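Local coordinates for protein Asp/Glu-specific dipeptidyl-peptidase (Flavobacterium psychrophilum, PDB 5JXF) that removes dipeptides from the N-terminus of oligopeptides as a serine peptidase of family S46, with strict specificity for an acidic residue at the P1 position, at residues 75-80 / 265-270; 88-93 / 671-676; 225-230 / 621-626; 232-237 / 610-615. All coordinates share one frame; numbering follows the deposited sequence.

Contact 1 (75-80 / 265-270); sequences KDAVPH and HFLPVS
The imidazole of His265 meets Ala77 with its edge: the methyl CB of Ala77 lies close to the ring plane, 3.8 Å from CD2 of His265. The torsion chi1 of -176° points CG away from the backbone N and leaves it beside the carbonyl carbon, which brings the CD2 edge alongside that methyl. A second flat group, the carboxylate of Asp76, is turned to its own segment. Its OD1 takes the amine NZ of Lys75 at 3.1 Å, a salt bridge on the syn side and 33° out of the carboxylate plane, while OD2 accepts from the backbone of Ser73. Of the Asp76 side chain it is CB that faces the other segment, 4.0 Å from CB of His265.

Segment 75-80 leads into strand 80-81 of the first beta barrel of this chymotrypsin-like fold, and 265-270 runs from that barrel's last strand toward the second barrel. Both are also bonded through their backbones to Val89, at Ala77 and at Leu267.

Alanine suits the centre of the contact because so small a side chain lets the chains close to 5.0 Å between CA of Ala77 and CA of Phe266. Its CB sits 3.4 Å from the carbonyl O of His265 and 3.9 Å from CG of Leu267. That branched leucine reaches back to the methyl and also packs on Pro665 and Glu88.

Contact 2 (88-93 / 671-676); sequences EVISPK and GNLIGL
The seam between the two beta barrels of the chymotrypsin-like peptidase domain brings Glu88, on strand 85-89, against Leu673 and Leu676, on strand 673-680. The backbones stay well apart, 8.4 Å between CA of Ile90 and CA of Leu673, and side chains bridge the distance.

Glu88 supplies the polar group of the contact. Its CG is lodged between the backbone N and the carbonyl carbon (chi1 61°), and a bend at chi2 turns the carboxylate toward the leucines. OE2 comes 3.5 Å from CD1 of Leu676 and 3.8 Å from CD2 of Leu673, and the Glu88 side chain crosses that of Leu673 at about a right angle. This oxygen is buried and has no polar partner in the model, a costly setting for a charge that would probably raise the pKa of the acid and may favour its protonated form. Beside it, CG2 of Ile90 packs on CD2 of Leu673 at 4.0 Å, so the same leucine methyl touches both an apolar branch and the carboxylate. Leu97 of strand 95-98 packs on Glu88 and both leucines, and Pro665 on Glu88 and Leu673.

An ST turn follows strand 85-89: Ser91 OG accepts from the backbone N of Lys93 at 2.8 Å, an almost straight bond (167°). A classic beta bulge interrupts strand 673-680, where Ile674 and Gly675 together face Ala666. The contact thus joins a strand of the first barrel to one of the second, the two-barrel arrangement of chymotrypsin-like proteases, with Leu676 near, but not touching, the side chains of the probable triad residues Asp237 and Ser662.

Contact 3 (225-230 / 621-626); sequences DTDNWV and YEFDVP. With ARG (arginine), chain E; ASP (aspartic acid), chain F.
Thr226 and Glu622 mark the closest backbone approach, 7.7 Å between their CA atoms. Segment 225-230 leaves a weakly bonded helical turn through a type II beta turn, Asp227 to Val230, whereas 621-626 is irregular loop.

OG1 of Thr226 donates to OE1 of Glu622; the modelled 2.4 Å is doubtfully short. The Phe623 ring offers its edge, with CZ 3.7 Å from the methyl CG2 of Thr226 and CE1 3.5 Å from OD2 of Asp227. The Asp227 carboxylate, 70° from the ring plane, meets the slightly positive ring hydrogens, though its chief partner is Lys615.

The two central residues of the turn hold the Arg-Asp dipeptide. OD1 of Asn228 accepts from the amino N of the bound arginine at 2.5 Å, and that N lies 3.7 Å above the centre of the Trp229 ring. CH2 of Trp229 approaches OD1 of the bound aspartic acid at 3.0 Å. An alanine for Trp229 would probably leave the amino group and the aspartic acid side chain with less to pack on.

Lys346 of helix 328-357 bonds to the carbonyls of Asp225 and Asn228, while Asp679 of strand 673-680 accepts from N of Trp229 and Arg680 packs on its ring.

Contact 4 (232-237 / 610-615); sequences PRHTGD and DGAIEK
Hydrogen bonds converge on the amine of Lys615, at the end of a side chain extended beyond CG that crosses His234 at about a right angle. NZ of Lys615 donates to ND1 of His234 at 2.9 Å, approaching the edge of the imidazole only 15° out of its plane. A second bond runs from the same NZ to the carbonyl O of Pro232 at 3.1 Å, arriving from above the carbonyl plane. With Asp227 as its salt-bridge partner, the ammonium group has three acceptors, which suits a lysine here. As ND1 is an acceptor, NE2 of His234 can serve the second subunit, where it is bonded to Asp599.

Van der Waals packing sets the ring against helix 609-615. C of Gly611 lies over one face of the imidazole, toward its rim, 3.3 Å from CD2 of His234. Glycine suits this position, since a CB on it would collide with NE2 of His234. The small Ala612 puts its CB 3.7 Å from CB of His234. A leucine replacing His234 would probably leave Lys615 one acceptor short and Asp599 of the second subunit without its mate.

A salt bridge joins Arg233 to Asp679 of the ligand pocket. The chain then passes an inverse gamma turn centred on Gly236 to Asp237, whose OD2 is bonded to ND1 of His101. That geometry matches the aspartate-histidine arm of a catalytic triad, consistent with the charge-relay role that these residues, with Ser662, have by similarity.

In the fold
The contacts form two pairs. Contacts 1 and 2 have centres 5 Å apart and are sewn together by probable hydrogen bonds, Ala77 O to Val89 N at 2.7 Å and Pro268 O to Leu673 N at 2.9 Å. Contacts 3 and 4, 9 Å apart between centres, share the salt bridge of Asp227 OD2 with Lys615 NZ at 3.0 Å. The pairs meet where CD2 of Leu676, in contact 2, packs 3.6 Å from O of Asp237, in contact 4. Segment 225-230 of contact 3 touches the dipeptide directly; the Leu676 side chain remains about 10 Å from the bound aspartic acid, and contact 1 lies away from the annotated sites.

Contact 1 (75-80 / 265-270)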
loop_
_atom_site.group_PDB
_atom_site.type_symbol
_atom_site.label_atom_id
_atom_site.label_comp_id
_atom_site.label_asym_id
_atom_site.label_seq_id
_atom_site.Cartn_x
_atom_site.Cartn_y
_atom_site.Cartn_z
ATOM N N LYS A 75 -16.124 -17.134 31.761
ATOM C CA LYS A 75 -17.322 -17.111 30.915
ATOM C C LYS A 75 -18.373 -16.141 31.453
ATOM O O LYS A 75 -19.127 -15.548 30.680
ATOM C CB LYS A 75 -17.931 -18.518 30.768
ATOM C CG LYS A 75 -18.728 -19.000 31.969
ATOM C CD LYS A 75 -19.746 -20.053 31.563
ATOM C CE LYS A 75 -20.411 -20.680 32.779
ATOM N NZ LYS A 75 -21.402 -19.770 33.413
ATOM N N ASP A 76 -18.406 -15.986 32.777
ATOM C CA ASP A 76 -19.299 -15.033 33.439
ATOM C C ASP A 76 -19.015 -13.575 33.108
ATOM O O ASP A 76 -19.851 -12.708 33.331
ATOM C CB ASP A 76 -19.229 -15.230 34.952
ATOM C CG ASP A 76 -19.776 -16.596 35.376
ATOM O OD1 ASP A 76 -20.796 -17.022 34.790
ATOM O OD2 ASP A 76 -19.162 -17.253 36.238
ATOM N N ALA A 77 -17.836 -13.308 32.562
ATOM C CA ALA A 77 -17.476 -11.944 32.220
ATOM C C ALA A 77 -17.568 -11.682 30.702
ATOM O O ALA A 77 -17.255 -10.573 30.239
ATOM C CB ALA A 77 -16.072 -11.638 32.739
ATOM N N VAL A 78 -17.991 -12.686 29.933
ATOM C CA VAL A 78 -18.055 -12.537 28.471
ATOM C C VAL A 78 -19.437 -12.846 27.870
ATOM O O VAL A 78 -19.703 -13.952 27.395
ATOM C CB VAL A 78 -16.997 -13.420 27.786
ATOM C CG1 VAL A 78 -16.920 -13.101 26.303
ATOM C CG2 VAL A 78 -15.615 -13.171 28.430
ATOM N N PRO A 79 -20.321 -11.844 27.875
ATOM C CA PRO A 79 -21.643 -12.093 27.293
ATOM C C PRO A 79 -21.724 -11.820 25.779
ATOM O O PRO A 79 -20.918 -11.065 25.190
ATOM C CB PRO A 79 -22.542 -11.125 28.063
ATOM C CG PRO A 79 -21.617 -9.958 28.401
ATOM C CD PRO A 79 -20.252 -10.565 28.614
ATOM N N HIS A 80 -22.713 -12.463 25.174
ATOM C CA HIS A 80 -23.124 -12.245 23.796
ATOM C C HIS A 80 -23.740 -10.860 23.696
ATOM O O HIS A 80 -24.657 -10.544 24.451
ATOM C CB HIS A 80 -24.151 -13.309 23.389
ATOM C CG HIS A 80 -24.090 -13.749 21.974
ATOM N ND1 HIS A 80 -23.527 -12.978 20.962
ATOM C CD2 HIS A 80 -24.543 -14.863 21.363
ATOM C CE1 HIS A 80 -23.617 -13.618 19.824
ATOM N NE2 HIS A 80 -24.244 -14.769 20.033
ATOM N N HIS A 265 -18.372 -12.225 37.723
ATOM C CA HIS A 265 -16.946 -12.045 37.489
ATOM C C HIS A 265 -16.752 -10.886 36.518
ATOM O O HIS A 265 -17.576 -10.659 35.630
ATOM C CB HIS A 265 -16.302 -13.322 36.919
ATOM C CG HIS A 265 -14.814 -13.228 36.738
ATOM N ND1 HIS A 265 -13.933 -13.260 37.795
ATOM C CD2 HIS A 265 -14.055 -13.111 35.622
ATOM C CE1 HIS A 265 -12.694 -13.156 37.341
ATOM N NE2 HIS A 265 -12.741 -13.072 36.026
ATOM N N PHE A 266 -15.674 -10.142 36.686
ATOM C CA PHE A 266 -15.380 -9.083 35.750
ATOM C C PHE A 266 -13.887 -9.100 35.528
ATOM O O PHE A 266 -13.157 -9.605 36.368
ATOM C CB PHE A 266 -15.868 -7.722 36.258
ATOM C CG PHE A 266 -15.105 -7.191 37.432
ATOM C CD1 PHE A 266 -15.416 -7.596 38.726
ATOM C CD2 PHE A 266 -14.083 -6.266 37.242
ATOM C CE1 PHE A 266 -14.718 -7.093 39.803
ATOM C CE2 PHE A 266 -13.384 -5.760 38.313
ATOM C CZ PHE A 266 -13.694 -6.169 39.597
ATOM N N LEU A 267 -13.446 -8.591 34.379
ATOM C CA LEU A 267 -12.051 -8.705 33.997
ATOM C C LEU A 267 -11.294 -7.520 34.525
ATOM O O LEU A 267 -11.667 -6.371 34.258
ATOM C CB LEU A 267 -11.899 -8.796 32.466
ATOM C CG LEU A 267 -12.703 -9.899 31.778
ATOM C CD1 LEU A 267 -12.632 -9.754 30.263
ATOM C CD2 LEU A 267 -12.189 -11.243 32.192
ATOM N N PRO A 268 -10.240 -7.780 35.306
ATOM C CA PRO A 268 -9.343 -6.666 35.612
ATOM C C PRO A 268 -8.642 -6.266 34.300
ATOM O O PRO A 268 -8.519 -7.121 33.417
ATOM C CB PRO A 268 -8.356 -7.257 36.618
ATOM C CG PRO A 268 -8.930 -8.588 37.030
ATOM C CD PRO A 268 -9.753 -9.047 35.863
ATOM N N VAL A 269 -8.236 -5.002 34.188
ATOM C CA VAL A 269 -7.605 -4.468 32.997
ATOM C C VAL A 269 -6.132 -4.199 33.266
ATOM O O VAL A 269 -5.793 -3.439 34.167
ATOM C CB VAL A 269 -8.275 -3.154 32.532
ATOM C CG1 VAL A 269 -7.555 -2.611 31.321
ATOM C CG2 VAL A 269 -9.754 -3.382 32.230
ATOM N N SER A 270 -5.265 -4.831 32.485
ATOM C CA SER A 270 -3.822 -4.660 32.631
ATOM C C SER A 270 -3.295 -3.304 32.128
ATOM O O SER A 270 -3.798 -2.774 31.143
ATOM C CB SER A 270 -3.096 -5.778 31.891
ATOM O OG SER A 270 -1.703 -5.532 31.877
#

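Contact 2 (88-93 / 671-676)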
loop_
_atom_site.group_PDB
_atom_site.type_symbol
_atom_site.label_atom_id
_atom_site.label_comp_id
_atom_site.label_asym_id
_atom_site.label_seq_id
_atom_site.Cartn_x
_atom_site.Cartn_y
_atom_site.Cartn_z
ATOM N N GLU A 88 -17.487 -7.687 26.999
ATOM C CA GLU A 88 -16.873 -8.225 28.201
ATOM C C GLU A 88 -17.123 -7.306 29.388
ATOM O O GLU A 88 -17.107 -6.090 29.259
ATOM C CB GLU A 88 -15.375 -8.450 28.022
ATOM C CG GLU A 88 -14.589 -7.194 27.714
ATOM C CD GLU A 88 -14.208 -7.115 26.251
ATOM O OE1 GLU A 88 -14.980 -7.629 25.419
ATOM O OE2 GLU A 88 -13.135 -6.560 25.942
ATOM N N VAL A 89 -17.413 -7.905 30.541
ATOM C CA VAL A 89 -17.645 -7.134 31.758
ATOM C C VAL A 89 -16.320 -6.667 32.362
ATOM O O VAL A 89 -15.435 -7.485 32.611
ATOM C CB VAL A 89 -18.413 -7.954 32.807
ATOM C CG1 VAL A 89 -18.901 -7.026 33.892
ATOM C CG2 VAL A 89 -19.594 -8.719 32.144
ATOM N N ILE A 90 -16.180 -5.367 32.610
ATOM C CA ILE A 90 -14.894 -4.863 33.102
ATOM C C ILE A 90 -15.063 -4.079 34.400
ATOM O O ILE A 90 -14.187 -3.340 34.830
ATOM C CB ILE A 90 -14.180 -4.008 32.025
ATOM C CG1 ILE A 90 -15.046 -2.858 31.531
ATOM C CG2 ILE A 90 -13.815 -4.860 30.843
ATOM C CD1 ILE A 90 -14.205 -1.735 30.869
ATOM N N SER A 91 -16.192 -4.299 35.059
ATOM C CA SER A 91 -16.471 -3.653 36.336
ATOM C C SER A 91 -17.498 -4.390 37.153
ATOM O O SER A 91 -18.355 -5.060 36.590
ATOM C CB SER A 91 -16.930 -2.209 36.089
ATOM O OG SER A 91 -18.258 -2.081 36.598
ATOM N N PRO A 92 -17.416 -4.272 38.490
ATOM C CA PRO A 92 -18.485 -4.959 39.233
ATOM C C PRO A 92 -19.837 -4.244 39.219
ATOM O O PRO A 92 -20.695 -4.629 40.008
ATOM C CB PRO A 92 -17.934 -5.036 40.665
ATOM C CG PRO A 92 -16.934 -3.810 40.761
ATOM C CD PRO A 92 -16.323 -3.783 39.356
ATOM N N LYS A 93 -20.043 -3.242 38.365
ATOM C CA LYS A 93 -21.373 -2.626 38.289
ATOM C C LYS A 93 -21.960 -2.669 36.867
ATOM O O LYS A 93 -22.718 -1.781 36.469
ATOM C CB LYS A 93 -21.320 -1.191 38.827
ATOM C CG LYS A 93 -21.170 -1.150 40.353
ATOM C CD LYS A 93 -21.494 0.206 40.963
ATOM C CE LYS A 93 -20.434 1.224 40.605
ATOM N NZ LYS A 93 -20.567 2.459 41.439
ATOM N N GLY A 671 -5.300 -14.017 32.956
ATOM C CA GLY A 671 -6.717 -13.732 32.795
ATOM C C GLY A 671 -7.097 -12.264 32.886
ATOM O O GLY A 671 -8.280 -11.925 33.014
ATOM N N ASN A 672 -6.091 -11.394 32.801
ATOM C CA ASN A 672 -6.286 -9.950 32.712
ATOM C C ASN A 672 -6.534 -9.473 31.295
ATOM O O ASN A 672 -5.898 -9.949 30.352
ATOM C CB ASN A 672 -5.060 -9.216 33.278
ATOM C CG ASN A 672 -4.668 -9.726 34.650
ATOM O OD1 ASN A 672 -5.363 -9.480 35.636
ATOM N ND2 ASN A 672 -3.567 -10.461 34.718
ATOM N N LEU A 673 -7.441 -8.512 31.154
ATOM C CA LEU A 673 -7.739 -7.924 29.860
ATOM C C LEU A 673 -6.562 -7.107 29.336
ATOM O O LEU A 673 -6.151 -6.150 29.983
ATOM C CB LEU A 673 -8.964 -7.022 29.937
ATOM C CG LEU A 673 -9.461 -6.594 28.552
ATOM C CD1 LEU A 673 -9.903 -7.829 27.794
ATOM C CD2 LEU A 673 -10.579 -5.556 28.632
ATOM N N ILE A 674 -6.052 -7.468 28.160
ATOM C CA ILE A 674 -4.944 -6.736 27.526
ATOM C C ILE A 674 -5.290 -6.177 26.130
ATOM O O ILE A 674 -4.627 -5.256 25.633
ATOM C CB ILE A 674 -3.705 -7.620 27.372
ATOM C CG1 ILE A 674 -4.106 -9.011 26.869
ATOM C CG2 ILE A 674 -2.942 -7.696 28.669
ATOM C CD1 ILE A 674 -2.926 -9.861 26.393
ATOM N N GLY A 675 -6.310 -6.739 25.496
ATOM C CA GLY A 675 -6.734 -6.293 24.184
ATOM C C GLY A 675 -8.227 -6.437 23.953
ATOM O O GLY A 675 -8.938 -7.158 24.682
ATOM N N LEU A 676 -8.707 -5.728 22.943
ATOM C CA LEU A 676 -10.096 -5.828 22.501
ATOM C C LEU A 676 -10.144 -6.189 21.022
ATOM O O LEU A 676 -9.769 -5.371 20.180
ATOM C CB LEU A 676 -10.804 -4.510 22.777
ATOM C CG LEU A 676 -12.176 -4.237 22.187
ATOM C CD1 LEU A 676 -13.227 -5.179 22.771
ATOM C CD2 LEU A 676 -12.511 -2.801 22.480
#

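Contact 3 (225-230 / 621-626)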
loop_
_atom_site.group_PDB
_atom_site.type_symbol
_atom_site.label_atom_id
_atom_site.label_comp_id
_atom_site.label_asym_id
_atom_site.label_seq_id
_atom_site.Cartn_x
_atom_site.Cartn_y
_atom_site.Cartn_z
ATOM N N ASP A 225 -13.136 2.512 5.451
ATOM C CA ASP A 225 -13.052 1.374 4.560
ATOM C C ASP A 225 -11.664 1.168 3.951
ATOM O O ASP A 225 -11.317 0.049 3.567
ATOM C CB ASP A 225 -14.107 1.509 3.474
ATOM C CG ASP A 225 -15.518 1.497 4.044
ATOM O OD1 ASP A 225 -15.671 1.298 5.278
ATOM O OD2 ASP A 225 -16.474 1.681 3.263
ATOM N N THR A 226 -10.856 2.221 3.875
ATOM C CA THR A 226 -9.488 2.042 3.394
ATOM C C THR A 226 -8.723 1.075 4.295
ATOM O O THR A 226 -8.136 0.111 3.814
ATOM C CB THR A 226 -8.733 3.389 3.310
ATOM O OG1 THR A 226 -9.408 4.231 2.370
ATOM C CG2 THR A 226 -7.290 3.171 2.861
ATOM N N ASP A 227 -8.785 1.306 5.603
ATOM C CA ASP A 227 -8.091 0.470 6.578
ATOM C C ASP A 227 -8.867 -0.770 7.088
ATOM O O ASP A 227 -8.326 -1.562 7.859
ATOM C CB ASP A 227 -7.697 1.329 7.782
ATOM C CG ASP A 227 -6.458 2.186 7.501
ATOM O OD1 ASP A 227 -6.079 2.260 6.325
ATOM O OD2 ASP A 227 -5.888 2.784 8.443
ATOM N N ASN A 228 -10.122 -0.926 6.694
ATOM C CA ASN A 228 -10.889 -2.118 7.101
ATOM C C ASN A 228 -10.213 -3.392 6.600
ATOM O O ASN A 228 -9.755 -3.443 5.456
ATOM C CB ASN A 228 -12.310 -2.042 6.568
ATOM C CG ASN A 228 -13.261 -3.028 7.275
ATOM O OD1 ASN A 228 -13.043 -3.418 8.432
ATOM N ND2 ASN A 228 -14.301 -3.433 6.572
ATOM N N TRP A 229 -10.139 -4.404 7.467
ATOM C CA TRP A 229 -9.431 -5.670 7.187
ATOM C C TRP A 229 -7.925 -5.493 6.923
ATOM O O TRP A 229 -7.310 -6.364 6.335
ATOM C CB TRP A 229 -10.035 -6.419 5.992
ATOM C CG TRP A 229 -11.496 -6.655 6.085
ATOM C CD1 TRP A 229 -12.480 -5.943 5.469
ATOM C CD2 TRP A 229 -12.151 -7.682 6.833
ATOM N NE1 TRP A 229 -13.709 -6.460 5.785
ATOM C CE2 TRP A 229 -13.538 -7.532 6.618
ATOM C CE3 TRP A 229 -11.700 -8.719 7.658
ATOM C CZ2 TRP A 229 -14.488 -8.371 7.222
ATOM C CZ3 TRP A 229 -12.650 -9.565 8.251
ATOM C CH2 TRP A 229 -14.025 -9.384 8.023
ATOM N N VAL A 230 -7.336 -4.392 7.370
ATOM C CA VAL A 230 -5.939 -4.091 7.038
ATOM C C VAL A 230 -5.053 -3.912 8.276
ATOM O O VAL A 230 -5.438 -3.239 9.228
ATOM C CB VAL A 230 -5.839 -2.811 6.177
ATOM C CG1 VAL A 230 -4.414 -2.282 6.176
ATOM C CG2 VAL A 230 -6.314 -3.072 4.738
ATOM N N TYR A 621 -12.355 12.646 4.852
ATOM C CA TYR A 621 -13.503 11.786 5.159
ATOM C C TYR A 621 -13.129 10.644 6.119
ATOM O O TYR A 621 -13.807 10.416 7.127
ATOM C CB TYR A 621 -14.078 11.221 3.853
ATOM C CG TYR A 621 -15.461 10.607 3.962
ATOM C CD1 TYR A 621 -16.590 11.403 4.114
ATOM C CD2 TYR A 621 -15.633 9.231 3.914
ATOM C CE1 TYR A 621 -17.859 10.845 4.213
ATOM C CE2 TYR A 621 -16.891 8.662 4.009
ATOM C CZ TYR A 621 -17.999 9.470 4.159
ATOM O OH TYR A 621 -19.244 8.894 4.257
ATOM N N GLU A 622 -12.025 9.964 5.817
ATOM C CA GLU A 622 -11.591 8.791 6.570
ATOM C C GLU A 622 -10.454 9.061 7.561
ATOM O O GLU A 622 -10.498 8.599 8.697
ATOM C CB GLU A 622 -11.159 7.684 5.602
ATOM C CG GLU A 622 -12.181 7.359 4.508
ATOM C CD GLU A 622 -11.660 6.343 3.491
ATOM O OE1 GLU A 622 -10.427 6.147 3.422
ATOM O OE2 GLU A 622 -12.482 5.736 2.768
ATOM N N PHE A 623 -9.429 9.800 7.145
ATOM C CA PHE A 623 -8.233 9.899 7.979
ATOM C C PHE A 623 -8.042 11.241 8.679
ATOM O O PHE A 623 -6.927 11.555 9.100
ATOM C CB PHE A 623 -6.975 9.611 7.153
ATOM C CG PHE A 623 -6.915 8.223 6.584
ATOM C CD1 PHE A 623 -6.417 7.166 7.336
ATOM C CD2 PHE A 623 -7.343 7.973 5.293
ATOM C CE1 PHE A 623 -6.347 5.874 6.807
ATOM C CE2 PHE A 623 -7.277 6.685 4.752
ATOM C CZ PHE A 623 -6.779 5.633 5.524
ATOM N N ASP A 624 -9.100 12.033 8.817
ATOM C CA ASP A 624 -9.015 13.216 9.678
ATOM C C ASP A 624 -8.854 12.760 11.137
ATOM O O ASP A 624 -9.269 11.661 11.490
ATOM C CB ASP A 624 -10.254 14.101 9.505
ATOM C CG ASP A 624 -10.117 15.457 10.174
ATOM O OD1 ASP A 624 -9.003 15.817 10.624
ATOM O OD2 ASP A 624 -11.132 16.179 10.224
ATOM N N VAL A 625 -8.215 13.586 11.961
ATOM C CA VAL A 625 -8.020 13.287 13.381
ATOM C C VAL A 625 -8.669 14.389 14.203
ATOM O O VAL A 625 -8.613 15.546 13.813
ATOM C CB VAL A 625 -6.515 13.172 13.757
ATOM C CG1 VAL A 625 -6.343 12.934 15.252
ATOM C CG2 VAL A 625 -5.847 12.056 12.978
ATOM N N PRO A 626 -9.333 14.035 15.317
ATOM C CA PRO A 626 -9.862 15.078 16.200
ATOM C C PRO A 626 -8.771 16.005 16.724
ATOM O O PRO A 626 -7.596 15.619 16.791
ATOM C CB PRO A 626 -10.490 14.286 17.344
ATOM C CG PRO A 626 -10.860 12.996 16.740
ATOM C CD PRO A 626 -9.785 12.694 15.729
HETATM N N ARG E . -13.899 -5.434 9.664
HETATM C CA ARG E . -14.598 -5.408 10.940
HETATM C C ARG E . -15.323 -6.747 11.125
HETATM O O ARG E . -16.124 -7.136 10.282
HETATM C CB ARG E . -15.578 -4.230 11.002
HETATM C CG ARG E . -14.911 -2.846 10.964
HETATM C CD ARG E . -15.946 -1.719 10.931
HETATM N NE ARG E . -16.830 -1.829 9.775
HETATM C CZ ARG E . -16.609 -1.237 8.598
HETATM N NH1 ARG E . -15.529 -0.475 8.420
HETATM N NH2 ARG E . -17.471 -1.398 7.595
HETATM N N ASP F . -15.016 -7.460 12.205
HETATM C CA ASP F . -15.575 -8.797 12.435
HETATM C C ASP F . -16.807 -8.823 13.321
HETATM O O ASP F . -16.933 -9.678 14.203
HETATM C CB ASP F . -14.500 -9.728 13.024
HETATM C CG ASP F . -13.631 -10.383 11.957
HETATM O OD1 ASP F . -14.075 -10.472 10.800
HETATM O OD2 ASP F . -12.505 -10.827 12.278
#

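Contact 4 (232-237 / 610-615)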
loop_
_atom_site.group_PDB
_atom_site.type_symbol
_atom_site.label_atom_id
_atom_site.label_comp_id
_atom_site.label_asym_id
_atom_site.label_seq_id
_atom_site.Cartn_x
_atom_site.Cartn_y
_atom_site.Cartn_z
ATOM N N PRO A 232 -0.904 -2.705 8.995
ATOM C CA PRO A 232 -1.023 -1.991 10.273
ATOM C C PRO A 232 -2.327 -1.205 10.401
ATOM O O PRO A 232 -2.885 -0.707 9.419
ATOM C CB PRO A 232 0.177 -1.049 10.261
ATOM C CG PRO A 232 1.172 -1.732 9.367
ATOM C CD PRO A 232 0.353 -2.355 8.297
ATOM N N ARG A 233 -2.831 -1.146 11.624
ATOM C CA ARG A 233 -4.087 -0.478 11.904
ATOM C C ARG A 233 -3.902 0.393 13.134
ATOM O O ARG A 233 -3.231 0.003 14.090
ATOM C CB ARG A 233 -5.221 -1.499 12.140
ATOM C CG ARG A 233 -6.561 -0.867 12.547
ATOM C CD ARG A 233 -7.455 -0.633 11.321
ATOM N NE ARG A 233 -7.741 -1.936 10.794
ATOM C CZ ARG A 233 -8.933 -2.492 10.689
ATOM N NH1 ARG A 233 -10.046 -1.843 11.002
ATOM N NH2 ARG A 233 -8.982 -3.702 10.207
ATOM N N HIS A 234 -4.523 1.565 13.119
ATOM C CA HIS A 234 -4.396 2.497 14.220
ATOM C C HIS A 234 -5.756 2.992 14.686
ATOM O O HIS A 234 -5.915 4.180 14.974
ATOM C CB HIS A 234 -3.508 3.676 13.797
ATOM C CG HIS A 234 -2.212 3.250 13.187
ATOM N ND1 HIS A 234 -2.137 2.667 11.946
ATOM C CD2 HIS A 234 -0.945 3.295 13.663
ATOM C CE1 HIS A 234 -0.875 2.382 11.670
ATOM N NE2 HIS A 234 -0.131 2.754 12.695
ATOM N N THR A 235 -6.714 2.064 14.797
ATOM C CA THR A 235 -8.113 2.373 15.114
ATOM C C THR A 235 -8.503 2.075 16.560
ATOM O O THR A 235 -8.348 0.945 17.030
ATOM C CB THR A 235 -9.064 1.575 14.206
ATOM O OG1 THR A 235 -8.712 1.778 12.828
ATOM C CG2 THR A 235 -10.505 1.998 14.440
ATOM N N GLY A 236 -9.026 3.078 17.264
ATOM C CA GLY A 236 -9.525 2.875 18.617
ATOM C C GLY A 236 -10.947 2.337 18.604
ATOM O O GLY A 236 -11.890 3.027 18.984
ATOM N N ASP A 237 -11.096 1.096 18.171
ATOM C CA ASP A 237 -12.411 0.568 17.849
ATOM C C ASP A 237 -13.109 0.055 19.111
ATOM O O ASP A 237 -13.046 -1.133 19.384
ATOM C CB ASP A 237 -12.279 -0.556 16.815
ATOM C CG ASP A 237 -13.625 -0.930 16.157
ATOM O OD1 ASP A 237 -14.694 -0.536 16.671
ATOM O OD2 ASP A 237 -13.613 -1.645 15.133
ATOM N N ASP A 610 1.850 7.498 16.749
ATOM C CA ASP A 610 2.566 8.285 15.740
ATOM C C ASP A 610 2.310 7.656 14.362
ATOM O O ASP A 610 2.364 8.329 13.337
ATOM C CB ASP A 610 4.068 8.418 16.089
ATOM C CG ASP A 610 4.847 7.127 15.932
ATOM O OD1 ASP A 610 4.234 6.042 15.858
ATOM O OD2 ASP A 610 6.096 7.201 15.885
ATOM N N GLY A 611 1.969 6.373 14.352
ATOM C CA GLY A 611 1.540 5.705 13.136
ATOM C C GLY A 611 0.201 6.218 12.641
ATOM O O GLY A 611 -0.066 6.279 11.442
ATOM N N ALA A 612 -0.651 6.601 13.571
ATOM C CA ALA A 612 -1.923 7.219 13.220
ATOM C C ALA A 612 -1.666 8.606 12.639
ATOM O O ALA A 612 -2.321 9.033 11.686
ATOM C CB ALA A 612 -2.831 7.307 14.444
ATOM N N ILE A 613 -0.712 9.310 13.235
ATOM C CA ILE A 613 -0.327 10.633 12.759
ATOM C C ILE A 613 0.233 10.569 11.336
ATOM O O ILE A 613 -0.079 11.423 10.514
ATOM C CB ILE A 613 0.704 11.287 13.712
ATOM C CG1 ILE A 613 0.100 11.448 15.108
ATOM C CG2 ILE A 613 1.229 12.632 13.153
ATOM C CD1 ILE A 613 -1.246 12.160 15.143
ATOM N N GLU A 614 1.041 9.553 11.039
ATOM C CA GLU A 614 1.563 9.360 9.680
ATOM C C GLU A 614 0.428 9.288 8.651
ATOM O O GLU A 614 0.573 9.743 7.523
ATOM C CB GLU A 614 2.407 8.082 9.591
ATOM C CG GLU A 614 3.757 8.114 10.305
ATOM C CD GLU A 614 4.491 6.771 10.229
ATOM O OE1 GLU A 614 3.820 5.730 10.034
ATOM O OE2 GLU A 614 5.738 6.754 10.359
ATOM N N LYS A 615 -0.712 8.724 9.053
ATOM C CA LYS A 615 -1.863 8.561 8.160
ATOM C C LYS A 615 -2.793 9.786 8.145
ATOM O O LYS A 615 -3.723 9.859 7.340
ATOM C CB LYS A 615 -2.668 7.309 8.561
ATOM C CG LYS A 615 -1.925 5.984 8.408
ATOM C CD LYS A 615 -2.835 4.806 8.791
ATOM C CE LYS A 615 -2.126 3.463 8.665
ATOM N NZ LYS A 615 -2.974 2.344 9.160
#